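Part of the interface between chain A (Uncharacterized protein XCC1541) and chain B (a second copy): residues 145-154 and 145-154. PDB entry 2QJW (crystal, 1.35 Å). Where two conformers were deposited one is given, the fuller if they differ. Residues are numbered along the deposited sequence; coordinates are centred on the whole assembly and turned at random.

Chain A 145-154: RSARLLLVDD
Chain B 145-154: RSARLLLVDD

The two copies pair through strands 148-152, which run antiparallel (173° between their directions, axes 4.7 Å apart) about a center at Leu A150 and Leu B150, a non-hydrogen-bonded pair with CA atoms 4.5 Å apart. On each side lies a hydrogen-bonded pair. Leu A149 N donates to Leu B151 O (3.1 Å) and Leu B151 N to Leu A149 O (2.8 Å); Leu A151 N donates to Leu B149 O (2.8 Å) and Leu B149 N to Leu A151 O (3.1 Å). The backbones are extended, with phi/psi -106/129 at Leu A151 and -137/124 at Leu A149.

Leu A151 and Leu B151 cover the most surface. Both have chi1 m and chi2 near 145°, and their CD1 atoms meet at 4.3 Å. Leu A149 and Leu B149 (t, p) share this buried sheet face: Leu A149 CD2 lies 4.2 Å from Leu B151 CD1, and Leu B149 CD2 4.2 Å from Leu A151 CD1.

The other face carries Leu A150 and Leu B150, also t, p. Arg A148 and Arg B148 (t, t, m, chi4 near 180°) lie alongside: Arg A148 CG is 3.7 Å from Leu B150 CD1, so the aliphatic stem packs on the leucine, while Arg A148 NE is 4.0 Å from Val B152 CG1. Arg B148 repeats this.

Farther along, Ser A146, with positive phi (45/42), sets its CB 3.6 Å from Asp B153 CG.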

# COMPACT_ATOMS: atom_id res chain seq x y z
N ARG A 145 -10.06 -5.19 10.71
CA ARG A 145 -10.63 -3.86 10.61
C ARG A 145 -10.70 -3.35 9.15
O ARG A 145 -11.18 -2.24 8.85
CB ARG A 145 -9.72 -2.89 11.40
CG ARG A 145 -9.74 -3.17 12.90
CD ARG A 145 -8.62 -2.45 13.63
NE ARG A 145 -8.67 -2.74 15.06
CZ ARG A 145 -8.34 -3.89 15.63
NH1 ARG A 145 -7.83 -4.91 14.92
NH2 ARG A 145 -8.51 -4.02 16.95
N SER A 146 -10.32 -4.22 8.19
CA SER A 146 -10.15 -3.86 6.79
C SER A 146 -9.38 -2.53 6.67
O SER A 146 -9.66 -1.76 5.79
CB SER A 146 -11.50 -3.79 6.07
OG SER A 146 -12.18 -5.05 6.18
N ALA A 147 -8.32 -2.31 7.47
CA ALA A 147 -7.53 -1.09 7.39
C ALA A 147 -6.66 -1.15 6.18
O ALA A 147 -6.25 -2.24 5.76
CB ALA A 147 -6.62 -0.94 8.60
N ARG A 148 -6.43 -0.03 5.51
CA ARG A 148 -5.52 0.01 4.38
C ARG A 148 -4.14 -0.36 4.94
O ARG A 148 -3.71 0.18 5.94
CB ARG A 148 -5.49 1.33 3.62
CG ARG A 148 -4.67 1.31 2.34
CD ARG A 148 -4.83 2.55 1.53
NE ARG A 148 -6.22 2.67 1.11
CZ ARG A 148 -6.70 3.60 0.30
NH1 ARG A 148 -5.92 4.52 -0.24
NH2 ARG A 148 -8.01 3.65 0.09
N LEU A 149 -3.47 -1.24 4.21
CA LEU A 149 -2.15 -1.76 4.63
C LEU A 149 -1.22 -1.80 3.47
O LEU A 149 -1.49 -2.43 2.47
CB LEU A 149 -2.27 -3.15 5.23
CG LEU A 149 -0.97 -3.83 5.69
CD1 LEU A 149 -0.20 -3.03 6.69
CD2 LEU A 149 -1.36 -5.20 6.31
N LEU A 150 -0.08 -1.14 3.64
CA LEU A 150 1.06 -1.16 2.69
C LEU A 150 2.24 -1.84 3.33
O LEU A 150 2.66 -1.43 4.40
CB LEU A 150 1.49 0.25 2.27
CG LEU A 150 2.65 0.37 1.30
CD1 LEU A 150 2.17 -0.15 -0.05
CD2 LEU A 150 3.13 1.81 1.18
N LEU A 151 2.65 -2.93 2.70
CA LEU A 151 3.81 -3.73 3.12
C LEU A 151 4.92 -3.45 2.15
O LEU A 151 4.78 -3.63 0.94
CB LEU A 151 3.42 -5.23 3.18
CG LEU A 151 2.42 -5.58 4.29
CD1 LEU A 151 1.49 -6.66 3.86
CD2 LEU A 151 3.21 -5.92 5.56
N VAL A 152 6.06 -3.12 2.73
CA VAL A 152 7.26 -2.78 1.97
C VAL A 152 8.46 -3.64 2.36
O VAL A 152 8.52 -4.20 3.46
CB VAL A 152 7.65 -1.29 2.12
CG1 VAL A 152 6.54 -0.36 1.63
CG2 VAL A 152 7.96 -0.93 3.57
N ASP A 153 9.36 -3.78 1.40
CA ASP A 153 10.59 -4.57 1.59
C ASP A 153 11.60 -3.83 2.41
O ASP A 153 12.45 -3.12 1.86
CB ASP A 153 11.14 -4.94 0.22
CG ASP A 153 12.41 -5.79 0.30
OD1 ASP A 153 12.65 -6.31 1.41
OD2 ASP A 153 13.03 -5.97 -0.76
N ASP A 154 11.46 -3.93 3.73
CA ASP A 154 12.31 -3.14 4.63
C ASP A 154 12.20 -3.82 6.00
O ASP A 154 11.41 -4.74 6.21
CB ASP A 154 11.87 -1.65 4.70
CG ASP A 154 13.00 -0.69 4.95
OD1 ASP A 154 14.04 -1.02 5.54
OD2 ASP A 154 12.91 0.48 4.51
N ARG B 145 8.63 -13.02 -1.93
CA ARG B 145 9.62 -12.23 -2.67
C ARG B 145 9.74 -10.76 -2.27
O ARG B 145 10.32 -9.95 -2.98
CB ARG B 145 9.34 -12.29 -4.15
CG ARG B 145 8.07 -11.63 -4.61
CD ARG B 145 8.17 -11.47 -6.11
NE ARG B 145 8.38 -12.76 -6.76
CZ ARG B 145 9.13 -13.00 -7.85
NH1 ARG B 145 9.88 -12.06 -8.45
NH2 ARG B 145 9.16 -14.23 -8.30
N SER B 146 9.20 -10.44 -1.10
CA SER B 146 9.19 -9.09 -0.58
C SER B 146 8.53 -8.11 -1.57
O SER B 146 8.92 -6.98 -1.58
CB SER B 146 10.56 -8.60 -0.17
OG SER B 146 11.09 -9.52 0.81
N ALA B 147 7.50 -8.54 -2.33
CA ALA B 147 6.85 -7.62 -3.27
C ALA B 147 6.09 -6.54 -2.53
O ALA B 147 5.51 -6.82 -1.49
CB ALA B 147 5.91 -8.33 -4.17
N ARG B 148 6.13 -5.30 -3.00
CA ARG B 148 5.32 -4.25 -2.34
C ARG B 148 3.84 -4.59 -2.56
O ARG B 148 3.44 -4.85 -3.70
CB ARG B 148 5.59 -2.87 -2.86
CG ARG B 148 4.90 -1.75 -2.04
CD ARG B 148 5.29 -0.38 -2.56
NE ARG B 148 6.72 -0.11 -2.33
CZ ARG B 148 7.33 1.06 -2.56
NH1 ARG B 148 6.68 2.13 -3.00
NH2 ARG B 148 8.63 1.14 -2.35
N LEU B 149 3.08 -4.59 -1.47
CA LEU B 149 1.68 -5.00 -1.46
C LEU B 149 0.84 -3.98 -0.73
O LEU B 149 1.14 -3.63 0.44
CB LEU B 149 1.54 -6.35 -0.77
CG LEU B 149 0.15 -6.91 -0.55
CD1 LEU B 149 -0.56 -7.07 -1.88
CD2 LEU B 149 0.18 -8.26 0.20
N LEU B 150 -0.19 -3.52 -1.43
CA LEU B 150 -1.24 -2.63 -0.90
C LEU B 150 -2.52 -3.42 -0.82
O LEU B 150 -2.96 -3.99 -1.85
CB LEU B 150 -1.42 -1.39 -1.76
CG LEU B 150 -2.49 -0.41 -1.32
CD1 LEU B 150 -2.06 0.22 -0.01
CD2 LEU B 150 -2.69 0.67 -2.39
N LEU B 151 -3.08 -3.48 0.38
CA LEU B 151 -4.35 -4.15 0.66
C LEU B 151 -5.39 -3.10 0.95
O LEU B 151 -5.19 -2.28 1.86
CB LEU B 151 -4.23 -5.13 1.81
CG LEU B 151 -3.43 -6.38 1.46
CD1 LEU B 151 -2.59 -6.84 2.64
CD2 LEU B 151 -4.30 -7.47 0.92
N VAL B 152 -6.49 -3.10 0.21
CA VAL B 152 -7.58 -2.13 0.34
C VAL B 152 -8.89 -2.79 0.70
O VAL B 152 -9.11 -3.99 0.42
CB VAL B 152 -7.78 -1.30 -0.93
CG1 VAL B 152 -6.50 -0.53 -1.25
CG2 VAL B 152 -8.20 -2.13 -2.14
N ASP B 153 -9.75 -1.99 1.28
CA ASP B 153 -11.09 -2.44 1.69
C ASP B 153 -12.09 -2.47 0.51
O ASP B 153 -12.78 -1.47 0.21
CB ASP B 153 -11.65 -1.57 2.82
CG ASP B 153 -13.00 -2.06 3.34
OD1 ASP B 153 -13.40 -3.19 3.05
OD2 ASP B 153 -13.59 -1.21 4.06
N ASP B 154 -12.08 -3.58 -0.21
CA ASP B 154 -12.85 -3.74 -1.44
C ASP B 154 -12.88 -5.21 -1.77
O ASP B 154 -12.37 -6.06 -1.01
CB ASP B 154 -12.18 -2.93 -2.57
CG ASP B 154 -13.12 -2.44 -3.68
OD1 ASP B 154 -14.10 -3.11 -4.04
OD2 ASP B 154 -12.89 -1.31 -4.18